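Long-range contacts in coclaurine N-methyltransferase (Coptis japonica, PDB 6GKV), which catalyses the transfer of a methyl group from S-adenosyl-L-methionine to the ring nitrogen of coclaurine and related tetrahydroisoquinolines in alkaloid biosynthesis: residues A[31-35]-A[240-246]; A[93-97]-A[283-287]; A[160-164]-A[175-179]; A[271-277]-A[345-351]. One frame throughout, in Å; residues are numbered along the deposited sequence.

Interaction 1: residues A[31-35]-A[240-246]; sequences ELARR and LDDDDWF
A salt-bridge network of Glu31, Arg34 and Asp241 joins helix 21-39 to loop 240-246, whose type I beta turn runs from Asp241 to Asp244. Arg34 NH2 donates to Asp241 OD1 at 2.8 Å, nearly straight at 162° and close to the guanidinium plane, while the same NH2 lies 2.6 Å from Asp241 OD2, so one nitrogen lies against both carboxylate oxygens. Its other terminal nitrogen, NH1, forms a salt bridge with Glu31 OE1, one turn back on the helix, though the hydrogen bond is weak in angle. Leucine suits position 240 because its branches can cover two flat cations: CD1 lies over a face of the Arg34 guanidinium, and CD2 sits above the centre of the Arg35 group, 3.4 Å from Arg35 CZ. The loop is braced across its turn, Leu240 N donating to Asp244 OD2 at 2.8 Å; that oxygen also bonds to Thr247. Asp244 OD1 comes within 3.7 Å of Glu31 OE1, a like-charge approach that Arg34 probably eases. Glu31 CG lies 3.7 Å from Trp245 NE1; from there the bend at chi2 (-49°) turns the carboxylate toward Arg34, and a water bridges OE2 to the same indole nitrogen. Leu32 CD2 meets Phe246 CE2 at 3.8 Å. Beyond the contact, Trp245 packs on Leu10 of helix 2-16, and Phe246 on Met333 of helix 313-335, which lines the alkaloid pocket.

Interaction 2: residues A[93-97]-A[283-287]; sequences SCCYF and HFSRT. With SAH (S-adenosyl-L-homocysteine), chain C; F2W (6,7-dimethoxy-2-methyl-1,2,3,4-tetrahydroisoquinolin-2-ium), chain D.
Cys94 and Phe284 meet beside the active site of the Rossmann-like methyltransferase fold, where loop 93-97 packs on helix 281-297. Phe284 extends away from the helix with CG anti to its nitrogen (chi1 -156°), bringing CE2 to 3.7 Å from CAA of the bound N-methylheliamine, an apolar wall suited to the aromatic part of the alkaloid. Cys94 CB stands over the Phe284 face, 4.2 Å from the ring centroid, and its sulfur approaches the same ring obliquely. On the cofactor side, Ser93 OG bonds to the carboxylate of S-adenosyl-L-homocysteine, although the modelled separation is too short to be taken literally. Glu198 links the loop to the alkaloid: one carboxylate oxygen accepts from Cys94 N, the other bonds to the ligand.

Behind this shell the helix fixes the loop backbone with side chains. Phe97 N donates to His283 ND1 at 3.1 Å, the donor lying 6° from the imidazole plane. With its edge thus engaged, the His283 ring offers a face to Tyr96 in an offset stack, centroids 4.2 Å apart and planes at 14°. Arg286 covers the Phe97 ring: CB makes a CH-pi contact over the face, and the guanidinium, tilted to the ring, sets its own face on CD2, with Arg286 CZ 3.5 Å from Phe97 CD2. Threonine suits position 287 because its hydroxyl works both ways: Thr287 OG1 accepts from Cys95 N at 3.0 Å and donates to His283 O at 2.7 Å, reaching that carbonyl from the face opposite Thr287 N.

Interaction 3: residues A[160-164]-A[175-179]; sequences KEYIE and VEVKL
Lys160 NZ grips Glu164 OE2 at 2.6 Å, a salt bridge between residues one helical turn apart that spans the Val177 side chain on the neighbouring strand. Lys160 runs extended from its backbone and then bends at chi4 (-55°), which turns NZ back to Glu164; it meets OE2 from above the carboxylate plane. The aliphatic stems do the packing: Lys160 CG touches Val177 CG1 at 3.8 Å, and Glu164 CG touches Val177 CG2 at 3.9 Å. Such long, charged-ended residues fit a partly exposed seam, since their methylenes cover apolar groups while their charges pair toward the outside. Deeper in, branched residues take over. Ile163 CG2 reaches Val177 CG2 at 3.5 Å and Val175 CG1 at 3.7 Å, crossing both valines at about right angles. Toward the other end, Lys160 CD rests 3.9 Å from Leu179 CB. Residues 175, 177 and 179 thus present one strand face to the helix, whereas Glu176 and Lys178 pair with each other on the far side. The short axes run antiparallel, at 171° and 8.8 Å apart, as expected for a beta-alpha-beta crossover: helix 157-168 returns from strand 149-154 to edge strand 176-179, in the Rossmann-like half that binds the cofactor.

Interaction 4: residues A[271-277]-A[345-351]; sequences VSVVNHW and SHVLFKK
Val274 and Asn275 both face Leu348, forming a classic beta bulge in the antiparallel pair at one edge of the methyltransferase sheet within the subunit. Leu348 O takes Val274 N at 2.7 Å and, weakly, Asn275 N. The extra residue turns Val274 toward the partner strand: CG1 lies alongside Leu348 CD2, and CG2 meets Lys350 CB at 3.9 Å. Lys350, extended beyond CG, carries its amine to Asp269 of the second subunit.

On one sheet face, Val273 sets CG2 anti to its nitrogen and thereby meets Val347 CG1 at 3.7 Å. Just before the strand, Val271 CG2 touches Phe349 CD1 at 3.4 Å, while Val347 CG1 covers a face of the same phenyl ring; compact branched residues pack around this broad ring.

Across the sheet, Trp277 lays its indole back along its own strand, side by side with Leu348. Its CE3 lies 3.7 Å from His346 CB, its CZ3 lies 4.0 Å from Leu348 CB, and Asn275 CG sits over a ring face. The end of His346 leads off from Trp277, its NE2 bonding to Glu226.

Histidine suits position 276 because it has two polar nitrogens to share. ND1 bonds to Tyr266 OH of the second subunit. With chi1 at -176° the ring extends across the strands, and His276 NE2 hydrogen-bonds Ser345 OG at 3.2 Å.

How the interactions relate
Interactions 3 and 4 belong to opposite edges of the same seven-stranded sheet: 160-164 with 175-179 packs a helix on one outermost strand through aliphatic stems, partly exposed, whereas 271-277 with 345-351 is a buried strand pair joined by backbone bonds and touched by the second subunit. Interaction 2, nearest the chain's centre, relies on aromatic faces and side chains bonded to loop backbone, and alone touches both ligands; its helix 281-297 directly follows strand 272-279 of interaction 4. Interaction 1 lies away from the sheet, among the helices on the alkaloid side, about 9 Å from interaction 2 at nearest atoms. Though mostly buried, it joins charged pairs to apolar packing.

Interaction 1: residues A[31-35]-A[240-246]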
# COMPACT_ATOMS: atom_id res chain seq x y z
N GLU A 31 -7.03 6.74 25.23
CA GLU A 31 -5.84 7.21 24.51
C GLU A 31 -5.83 6.65 23.10
O GLU A 31 -5.56 7.37 22.14
CB GLU A 31 -4.55 6.83 25.26
CG GLU A 31 -4.31 7.61 26.52
CD GLU A 31 -4.46 9.11 26.31
OE1 GLU A 31 -3.75 9.66 25.44
OE2 GLU A 31 -5.28 9.73 27.02
N LEU A 32 -6.10 5.35 22.99
CA LEU A 32 -6.26 4.68 21.71
C LEU A 32 -7.20 5.47 20.81
O LEU A 32 -6.81 5.91 19.73
CB LEU A 32 -6.79 3.27 21.91
CG LEU A 32 -5.80 2.30 22.53
CD1 LEU A 32 -6.37 0.89 22.45
CD2 LEU A 32 -4.46 2.40 21.80
N ALA A 33 -8.43 5.67 21.28
CA ALA A 33 -9.41 6.51 20.59
C ALA A 33 -8.76 7.78 20.07
O ALA A 33 -8.93 8.14 18.92
CB ALA A 33 -10.56 6.85 21.52
N ARG A 34 -7.99 8.43 20.93
CA ARG A 34 -7.37 9.69 20.55
C ARG A 34 -6.25 9.53 19.52
O ARG A 34 -5.96 10.47 18.78
CB ARG A 34 -6.80 10.39 21.78
CG ARG A 34 -7.83 10.97 22.76
CD ARG A 34 -7.12 11.60 23.97
NE ARG A 34 -6.33 12.77 23.58
CZ ARG A 34 -5.04 12.94 23.83
NH1 ARG A 34 -4.34 12.02 24.49
NH2 ARG A 34 -4.44 14.05 23.41
N ARG A 35 -5.59 8.36 19.49
CA ARG A 35 -4.54 8.12 18.50
C ARG A 35 -5.18 7.88 17.13
O ARG A 35 -4.72 8.42 16.12
CB ARG A 35 -3.65 6.93 18.89
CG ARG A 35 -2.48 6.69 17.91
CD ARG A 35 -1.19 7.08 18.57
NE ARG A 35 -0.49 8.13 17.85
CZ ARG A 35 0.52 8.82 18.37
NH1 ARG A 35 1.10 9.77 17.65
NH2 ARG A 35 0.93 8.56 19.60
N LEU A 240 1.31 11.86 21.72
CA LEU A 240 0.44 12.78 20.98
C LEU A 240 0.63 14.18 21.49
O LEU A 240 0.99 15.11 20.76
CB LEU A 240 -1.03 12.43 21.13
CG LEU A 240 -1.53 11.13 20.53
CD1 LEU A 240 -2.91 10.84 21.05
CD2 LEU A 240 -1.56 11.36 19.08
N ASP A 241 0.36 14.30 22.78
CA ASP A 241 0.51 15.52 23.53
C ASP A 241 0.87 15.15 24.97
O ASP A 241 1.01 13.96 25.29
CB ASP A 241 -0.76 16.37 23.47
CG ASP A 241 -1.99 15.62 23.97
OD1 ASP A 241 -1.88 14.46 24.44
OD2 ASP A 241 -3.08 16.21 23.92
N ASP A 242 0.99 16.15 25.84
CA ASP A 242 1.36 15.93 27.23
C ASP A 242 0.40 15.01 27.98
O ASP A 242 0.81 14.27 28.88
CB ASP A 242 1.47 17.27 27.95
CG ASP A 242 2.60 18.12 27.42
OD1 ASP A 242 3.77 17.79 27.70
OD2 ASP A 242 2.32 19.11 26.71
N ASP A 243 -0.89 15.05 27.61
CA ASP A 243 -1.89 14.20 28.24
C ASP A 243 -1.82 12.73 27.79
O ASP A 243 -2.53 11.89 28.32
CB ASP A 243 -3.30 14.75 27.99
CG ASP A 243 -3.55 16.06 28.74
OD1 ASP A 243 -3.05 17.12 28.31
OD2 ASP A 243 -4.25 16.03 29.78
N ASP A 244 -0.97 12.45 26.80
CA ASP A 244 -0.72 11.08 26.34
C ASP A 244 0.27 10.39 27.26
O ASP A 244 1.49 10.57 27.13
CB ASP A 244 -0.20 11.08 24.90
CG ASP A 244 0.07 9.68 24.33
OD1 ASP A 244 -0.19 8.66 25.01
OD2 ASP A 244 0.54 9.60 23.17
N TRP A 245 -0.25 9.59 28.19
CA TRP A 245 0.57 8.82 29.11
C TRP A 245 0.84 7.41 28.56
O TRP A 245 1.78 6.75 28.98
CB TRP A 245 -0.11 8.72 30.49
CG TRP A 245 -1.41 8.05 30.41
CD1 TRP A 245 -2.62 8.63 30.16
CD2 TRP A 245 -1.65 6.65 30.51
NE1 TRP A 245 -3.61 7.68 30.11
CE2 TRP A 245 -3.03 6.42 30.33
CE3 TRP A 245 -0.83 5.53 30.74
CZ2 TRP A 245 -3.64 5.17 30.36
CZ3 TRP A 245 -1.42 4.25 30.79
CH2 TRP A 245 -2.81 4.09 30.59
N PHE A 246 0.03 6.98 27.60
CA PHE A 246 0.05 5.59 27.12
C PHE A 246 1.24 5.27 26.20
O PHE A 246 1.80 4.16 26.20
CB PHE A 246 -1.28 5.27 26.40
CG PHE A 246 -1.33 3.89 25.76
CD1 PHE A 246 -1.54 2.76 26.53
CD2 PHE A 246 -1.20 3.74 24.39
CE1 PHE A 246 -1.59 1.50 25.95
CE2 PHE A 246 -1.23 2.49 23.82
CZ PHE A 246 -1.43 1.37 24.60
O HOH W 1 -6.71 7.91 29.31

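Interaction 2: residues A[93-97]-A[283-287]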
# COMPACT_ATOMS: atom_id res chain seq x y z
N SER A 93 6.28 -12.78 20.70
CA SER A 93 5.68 -12.10 19.56
C SER A 93 4.31 -12.76 19.24
O SER A 93 3.95 -13.78 19.84
CB SER A 93 6.61 -12.19 18.34
OG SER A 93 7.05 -13.53 18.13
N CYS A 94 3.57 -12.19 18.30
CA CYS A 94 2.17 -12.59 18.08
C CYS A 94 1.94 -14.09 17.87
O CYS A 94 2.63 -14.74 17.09
CB CYS A 94 1.62 -11.83 16.87
SG CYS A 94 -0.14 -12.01 16.68
N CYS A 95 0.98 -14.65 18.59
CA CYS A 95 0.60 -16.04 18.38
C CYS A 95 -0.73 -16.12 17.62
O CYS A 95 -1.41 -15.12 17.42
CB CYS A 95 0.49 -16.78 19.70
SG CYS A 95 2.03 -16.74 20.57
N TYR A 96 -1.07 -17.32 17.16
CA TYR A 96 -2.21 -17.47 16.28
C TYR A 96 -3.31 -18.33 16.90
O TYR A 96 -3.14 -19.53 17.12
CB TYR A 96 -1.76 -18.07 14.94
CG TYR A 96 -2.77 -17.89 13.85
CD1 TYR A 96 -3.71 -18.88 13.58
CD2 TYR A 96 -2.80 -16.72 13.10
CE1 TYR A 96 -4.65 -18.71 12.59
CE2 TYR A 96 -3.73 -16.55 12.10
CZ TYR A 96 -4.65 -17.54 11.84
OH TYR A 96 -5.58 -17.37 10.84
N PHE A 97 -4.43 -17.68 17.19
CA PHE A 97 -5.58 -18.36 17.78
C PHE A 97 -6.67 -18.53 16.70
O PHE A 97 -7.35 -17.56 16.35
CB PHE A 97 -6.12 -17.57 18.99
CG PHE A 97 -5.10 -17.37 20.10
CD1 PHE A 97 -4.12 -16.38 20.00
CD2 PHE A 97 -5.16 -18.13 21.25
CE1 PHE A 97 -3.21 -16.18 21.01
CE2 PHE A 97 -4.24 -17.93 22.28
CZ PHE A 97 -3.26 -16.96 22.15
N HIS A 283 -5.51 -11.77 17.45
CA HIS A 283 -4.48 -12.75 17.77
C HIS A 283 -3.44 -12.19 18.73
O HIS A 283 -3.08 -12.84 19.72
CB HIS A 283 -3.79 -13.23 16.49
CG HIS A 283 -4.73 -13.85 15.51
ND1 HIS A 283 -5.12 -15.17 15.59
CD2 HIS A 283 -5.33 -13.35 14.41
CE1 HIS A 283 -5.92 -15.45 14.59
NE2 HIS A 283 -6.06 -14.37 13.85
N PHE A 284 -2.95 -10.99 18.47
CA PHE A 284 -1.98 -10.46 19.41
C PHE A 284 -2.70 -9.99 20.68
O PHE A 284 -2.12 -10.01 21.77
CB PHE A 284 -1.13 -9.34 18.81
CG PHE A 284 0.20 -9.18 19.50
CD1 PHE A 284 0.66 -10.20 20.30
CD2 PHE A 284 1.01 -8.09 19.30
CE1 PHE A 284 1.86 -10.11 20.96
CE2 PHE A 284 2.25 -8.02 19.94
CZ PHE A 284 2.66 -9.03 20.79
N SER A 285 -3.96 -9.63 20.54
CA SER A 285 -4.71 -9.25 21.72
C SER A 285 -4.81 -10.46 22.63
O SER A 285 -4.55 -10.36 23.83
CB SER A 285 -6.09 -8.72 21.36
OG SER A 285 -6.72 -8.20 22.52
N ARG A 286 -5.15 -11.60 22.06
CA ARG A 286 -5.38 -12.79 22.87
C ARG A 286 -4.07 -13.30 23.44
O ARG A 286 -4.02 -13.81 24.57
CB ARG A 286 -6.07 -13.87 22.07
CG ARG A 286 -7.59 -13.65 21.92
CD ARG A 286 -8.33 -14.98 21.78
NE ARG A 286 -7.96 -15.91 22.84
CZ ARG A 286 -8.17 -17.23 22.79
NH1 ARG A 286 -8.75 -17.77 21.73
NH2 ARG A 286 -7.79 -18.00 23.81
N THR A 287 -3.01 -13.15 22.66
CA THR A 287 -1.66 -13.52 23.08
C THR A 287 -1.26 -12.80 24.38
O THR A 287 -0.86 -13.43 25.35
CB THR A 287 -0.62 -13.20 21.97
OG1 THR A 287 -0.89 -14.01 20.83
CG2 THR A 287 0.74 -13.51 22.43
N SAH C . 11.77 -12.58 17.12
CA SAH C . 11.57 -13.00 18.50
CB SAH C . 11.53 -11.80 19.44
CG SAH C . 10.93 -10.52 18.86
SD SAH C . 11.17 -9.12 19.99
C SAH C . 10.28 -13.80 18.67
O SAH C . 9.45 -13.75 17.77
OXT SAH C . 10.07 -14.49 19.68
C5' SAH C . 12.50 -8.38 18.99
C4' SAH C . 13.79 -9.21 18.94
O4' SAH C . 14.78 -8.54 18.18
C3' SAH C . 14.39 -9.44 20.32
O3' SAH C . 14.95 -10.73 20.36
C2' SAH C . 15.53 -8.46 20.44
O2' SAH C . 16.54 -9.02 21.23
C1' SAH C . 15.94 -8.30 18.98
N9 SAH C . 16.54 -6.98 18.67
C8 SAH C . 16.03 -5.72 18.94
N7 SAH C . 16.91 -4.80 18.49
C5 SAH C . 17.98 -5.44 17.94
C6 SAH C . 19.16 -4.99 17.34
N6 SAH C . 19.42 -3.69 17.22
N1 SAH C . 20.07 -5.92 16.87
C2 SAH C . 19.82 -7.27 17.00
N3 SAH C . 18.65 -7.71 17.59
C4 SAH C . 17.75 -6.81 18.05
CAM F2W D . 2.40 -5.33 23.95
OAK F2W D . 2.45 -4.35 22.89
CAB F2W D . 3.46 -4.64 22.01
CAA F2W D . 4.28 -5.76 22.13
CAF F2W D . 5.29 -5.95 21.19
CAJ F2W D . 6.12 -7.05 21.20
CAI F2W D . 7.50 -6.92 20.48
NAH F2W D . 7.16 -6.58 19.09
CAO F2W D . 8.47 -6.21 18.53
CAG F2W D . 6.49 -5.30 19.32
CAE F2W D . 5.42 -5.09 20.13
CAD F2W D . 4.62 -3.96 20.03
CAC F2W D . 3.61 -3.75 20.95
OAL F2W D . 2.77 -2.68 20.96
CAN F2W D . 2.86 -1.72 19.89

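Interaction 3: residues A[160-164]-A[175-179]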
# COMPACT_ATOMS: atom_id res chain seq x y z
N LYS A 160 21.28 -15.53 23.37
CA LYS A 160 22.28 -16.49 22.92
C LYS A 160 22.47 -17.60 23.96
O LYS A 160 22.72 -18.77 23.60
CB LYS A 160 23.61 -15.79 22.65
CG LYS A 160 24.68 -16.66 21.99
CD LYS A 160 26.03 -15.98 22.05
CE LYS A 160 27.04 -16.60 21.09
NZ LYS A 160 27.18 -18.06 21.30
N GLU A 161 22.36 -17.22 25.23
CA GLU A 161 22.36 -18.16 26.37
C GLU A 161 21.44 -19.35 26.14
O GLU A 161 21.87 -20.48 25.94
CB GLU A 161 21.88 -17.46 27.65
CG GLU A 161 22.91 -16.74 28.53
CD GLU A 161 24.26 -17.42 28.58
OE1 GLU A 161 24.31 -18.67 28.69
OE2 GLU A 161 25.28 -16.71 28.55
N TYR A 162 20.16 -19.02 26.13
CA TYR A 162 19.10 -20.00 26.24
C TYR A 162 19.03 -20.92 25.04
O TYR A 162 18.69 -22.10 25.16
CB TYR A 162 17.76 -19.30 26.44
CG TYR A 162 16.62 -20.27 26.45
CD1 TYR A 162 16.39 -21.08 27.54
CD2 TYR A 162 15.79 -20.41 25.34
CE1 TYR A 162 15.35 -21.98 27.55
CE2 TYR A 162 14.76 -21.32 25.33
CZ TYR A 162 14.55 -22.11 26.44
OH TYR A 162 13.51 -23.01 26.45
N ILE A 163 19.36 -20.40 23.86
CA ILE A 163 19.13 -21.18 22.66
C ILE A 163 20.17 -22.29 22.57
O ILE A 163 19.82 -23.46 22.47
CB ILE A 163 19.15 -20.29 21.41
CG1 ILE A 163 17.88 -19.43 21.40
CG2 ILE A 163 19.17 -21.13 20.16
CD1 ILE A 163 17.93 -18.24 20.48
N GLU A 164 21.44 -21.92 22.65
CA GLU A 164 22.52 -22.90 22.52
C GLU A 164 22.36 -24.04 23.52
O GLU A 164 22.59 -25.21 23.19
CB GLU A 164 23.87 -22.20 22.71
CG GLU A 164 24.19 -21.26 21.55
CD GLU A 164 25.60 -20.72 21.58
OE1 GLU A 164 26.22 -20.72 22.67
OE2 GLU A 164 26.09 -20.30 20.51
N VAL A 175 21.19 -25.86 14.89
CA VAL A 175 21.17 -24.53 15.45
C VAL A 175 22.56 -23.96 15.66
O VAL A 175 23.41 -24.58 16.27
CB VAL A 175 20.43 -24.48 16.79
CG1 VAL A 175 20.37 -23.05 17.29
CG2 VAL A 175 19.05 -25.06 16.64
N GLU A 176 22.74 -22.76 15.14
CA GLU A 176 23.92 -21.95 15.36
C GLU A 176 23.46 -20.55 15.76
O GLU A 176 22.51 -20.03 15.17
CB GLU A 176 24.78 -21.93 14.10
CG GLU A 176 25.73 -20.77 14.00
CD GLU A 176 26.41 -20.71 12.65
OE1 GLU A 176 26.35 -21.72 11.91
OE2 GLU A 176 27.00 -19.66 12.32
N VAL A 177 24.09 -19.94 16.76
CA VAL A 177 23.66 -18.62 17.22
C VAL A 177 24.79 -17.60 17.27
O VAL A 177 25.86 -17.86 17.82
CB VAL A 177 23.03 -18.69 18.62
CG1 VAL A 177 22.42 -17.34 18.99
CG2 VAL A 177 22.00 -19.79 18.69
N LYS A 178 24.54 -16.42 16.71
CA LYS A 178 25.54 -15.36 16.63
C LYS A 178 25.15 -14.13 17.45
O LYS A 178 24.01 -13.68 17.37
CB LYS A 178 25.75 -14.92 15.17
CG LYS A 178 25.99 -16.04 14.17
CD LYS A 178 26.39 -15.46 12.81
CE LYS A 178 26.95 -16.52 11.87
NZ LYS A 178 27.99 -17.37 12.52
N LEU A 179 26.09 -13.58 18.22
CA LEU A 179 25.80 -12.36 18.97
C LEU A 179 26.28 -11.11 18.23
O LEU A 179 27.49 -10.87 18.11
CB LEU A 179 26.43 -12.44 20.36
CG LEU A 179 25.91 -11.46 21.42
CD1 LEU A 179 24.57 -11.89 22.01
CD2 LEU A 179 26.96 -11.32 22.49

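Interaction 4: residues A[271-277]-A[345-351]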
# COMPACT_ATOMS: atom_id res chain seq x y z
N VAL A 271 14.73 -5.35 -2.61
CA VAL A 271 13.92 -6.54 -2.46
C VAL A 271 12.61 -6.31 -3.20
O VAL A 271 12.29 -5.18 -3.57
CB VAL A 271 13.62 -6.85 -1.00
CG1 VAL A 271 14.92 -7.13 -0.22
CG2 VAL A 271 12.86 -5.69 -0.39
N SER A 272 11.84 -7.37 -3.41
CA SER A 272 10.62 -7.25 -4.20
C SER A 272 9.48 -8.05 -3.60
O SER A 272 9.59 -9.27 -3.43
CB SER A 272 10.91 -7.71 -5.63
OG SER A 272 10.13 -6.98 -6.55
N VAL A 273 8.37 -7.38 -3.28
CA VAL A 273 7.28 -8.07 -2.61
C VAL A 273 6.69 -9.14 -3.53
O VAL A 273 6.41 -8.91 -4.71
CB VAL A 273 6.16 -7.08 -2.12
CG1 VAL A 273 5.49 -6.34 -3.28
CG2 VAL A 273 5.11 -7.83 -1.31
N VAL A 274 6.52 -10.32 -2.96
CA VAL A 274 5.94 -11.46 -3.65
C VAL A 274 4.53 -11.75 -3.14
O VAL A 274 3.63 -12.05 -3.92
CB VAL A 274 6.84 -12.69 -3.48
CG1 VAL A 274 6.04 -13.98 -3.74
CG2 VAL A 274 8.05 -12.56 -4.41
N ASN A 275 4.36 -11.65 -1.83
CA ASN A 275 3.04 -11.79 -1.24
C ASN A 275 2.90 -10.87 -0.06
O ASN A 275 3.87 -10.32 0.42
CB ASN A 275 2.78 -13.23 -0.80
CG ASN A 275 1.35 -13.64 -1.03
OD1 ASN A 275 0.44 -12.81 -1.03
ND2 ASN A 275 1.14 -14.93 -1.26
N HIS A 276 1.67 -10.72 0.40
CA HIS A 276 1.37 -9.81 1.47
C HIS A 276 0.07 -10.26 2.11
O HIS A 276 -0.95 -10.41 1.45
CB HIS A 276 1.25 -8.39 0.94
CG HIS A 276 1.02 -7.37 2.01
ND1 HIS A 276 0.53 -6.11 1.74
CD2 HIS A 276 1.21 -7.42 3.35
CE1 HIS A 276 0.42 -5.43 2.87
NE2 HIS A 276 0.83 -6.21 3.86
N TRP A 277 0.13 -10.52 3.41
CA TRP A 277 -1.05 -10.88 4.16
C TRP A 277 -1.14 -9.89 5.30
O TRP A 277 -0.12 -9.33 5.69
CB TRP A 277 -0.97 -12.28 4.73
CG TRP A 277 -0.62 -13.39 3.79
CD1 TRP A 277 -1.49 -14.32 3.28
CD2 TRP A 277 0.68 -13.75 3.32
NE1 TRP A 277 -0.81 -15.21 2.48
CE2 TRP A 277 0.54 -14.88 2.48
CE3 TRP A 277 1.97 -13.21 3.49
CZ2 TRP A 277 1.61 -15.50 1.83
CZ3 TRP A 277 3.05 -13.82 2.85
CH2 TRP A 277 2.85 -14.96 2.03
N SER A 345 1.06 -7.67 10.09
CA SER A 345 1.32 -7.74 8.65
C SER A 345 2.42 -8.73 8.32
O SER A 345 3.51 -8.69 8.92
CB SER A 345 1.69 -6.36 8.13
OG SER A 345 2.10 -6.39 6.77
N HIS A 346 2.16 -9.60 7.35
CA HIS A 346 3.17 -10.50 6.80
C HIS A 346 3.55 -10.16 5.35
O HIS A 346 2.70 -10.13 4.45
CB HIS A 346 2.70 -11.96 6.85
CG HIS A 346 2.62 -12.51 8.24
ND1 HIS A 346 2.08 -13.75 8.52
CD2 HIS A 346 3.01 -12.00 9.43
CE1 HIS A 346 2.14 -13.98 9.82
NE2 HIS A 346 2.71 -12.94 10.39
N VAL A 347 4.84 -9.93 5.13
CA VAL A 347 5.35 -9.65 3.80
C VAL A 347 6.39 -10.67 3.34
O VAL A 347 7.36 -10.95 4.07
CB VAL A 347 5.96 -8.25 3.71
CG1 VAL A 347 6.18 -7.88 2.25
CG2 VAL A 347 5.06 -7.22 4.39
N LEU A 348 6.21 -11.21 2.13
CA LEU A 348 7.20 -12.11 1.56
C LEU A 348 7.95 -11.37 0.44
O LEU A 348 7.33 -10.83 -0.47
CB LEU A 348 6.55 -13.40 1.04
CG LEU A 348 7.50 -14.50 0.52
CD1 LEU A 348 8.44 -15.00 1.61
CD2 LEU A 348 6.73 -15.67 -0.11
N PHE A 349 9.27 -11.32 0.56
CA PHE A 349 10.12 -10.64 -0.42
C PHE A 349 11.03 -11.63 -1.15
O PHE A 349 11.51 -12.59 -0.53
CB PHE A 349 11.04 -9.61 0.23
CG PHE A 349 10.34 -8.49 0.96
CD1 PHE A 349 9.95 -7.34 0.28
CD2 PHE A 349 10.17 -8.54 2.35
CE1 PHE A 349 9.35 -6.28 0.96
CE2 PHE A 349 9.58 -7.48 3.05
CZ PHE A 349 9.18 -6.35 2.36
N LYS A 350 11.31 -11.36 -2.42
CA LYS A 350 12.44 -11.99 -3.13
C LYS A 350 13.52 -10.94 -3.42
O LYS A 350 13.27 -9.74 -3.26
CB LYS A 350 11.98 -12.65 -4.43
CG LYS A 350 11.75 -11.65 -5.53
CD LYS A 350 11.21 -12.30 -6.80
CE LYS A 350 10.77 -11.25 -7.81
NZ LYS A 350 9.89 -11.86 -8.85
N LYS A 351 14.69 -11.38 -3.88
CA LYS A 351 15.84 -10.48 -3.99
C LYS A 351 15.70 -9.45 -5.11
O LYS A 351 15.61 -9.82 -6.28
CB LYS A 351 17.12 -11.29 -4.21
CG LYS A 351 18.32 -10.71 -3.52
CD LYS A 351 19.58 -11.47 -3.90
CE LYS A 351 20.78 -10.56 -3.73
NZ LYS A 351 20.36 -9.13 -3.88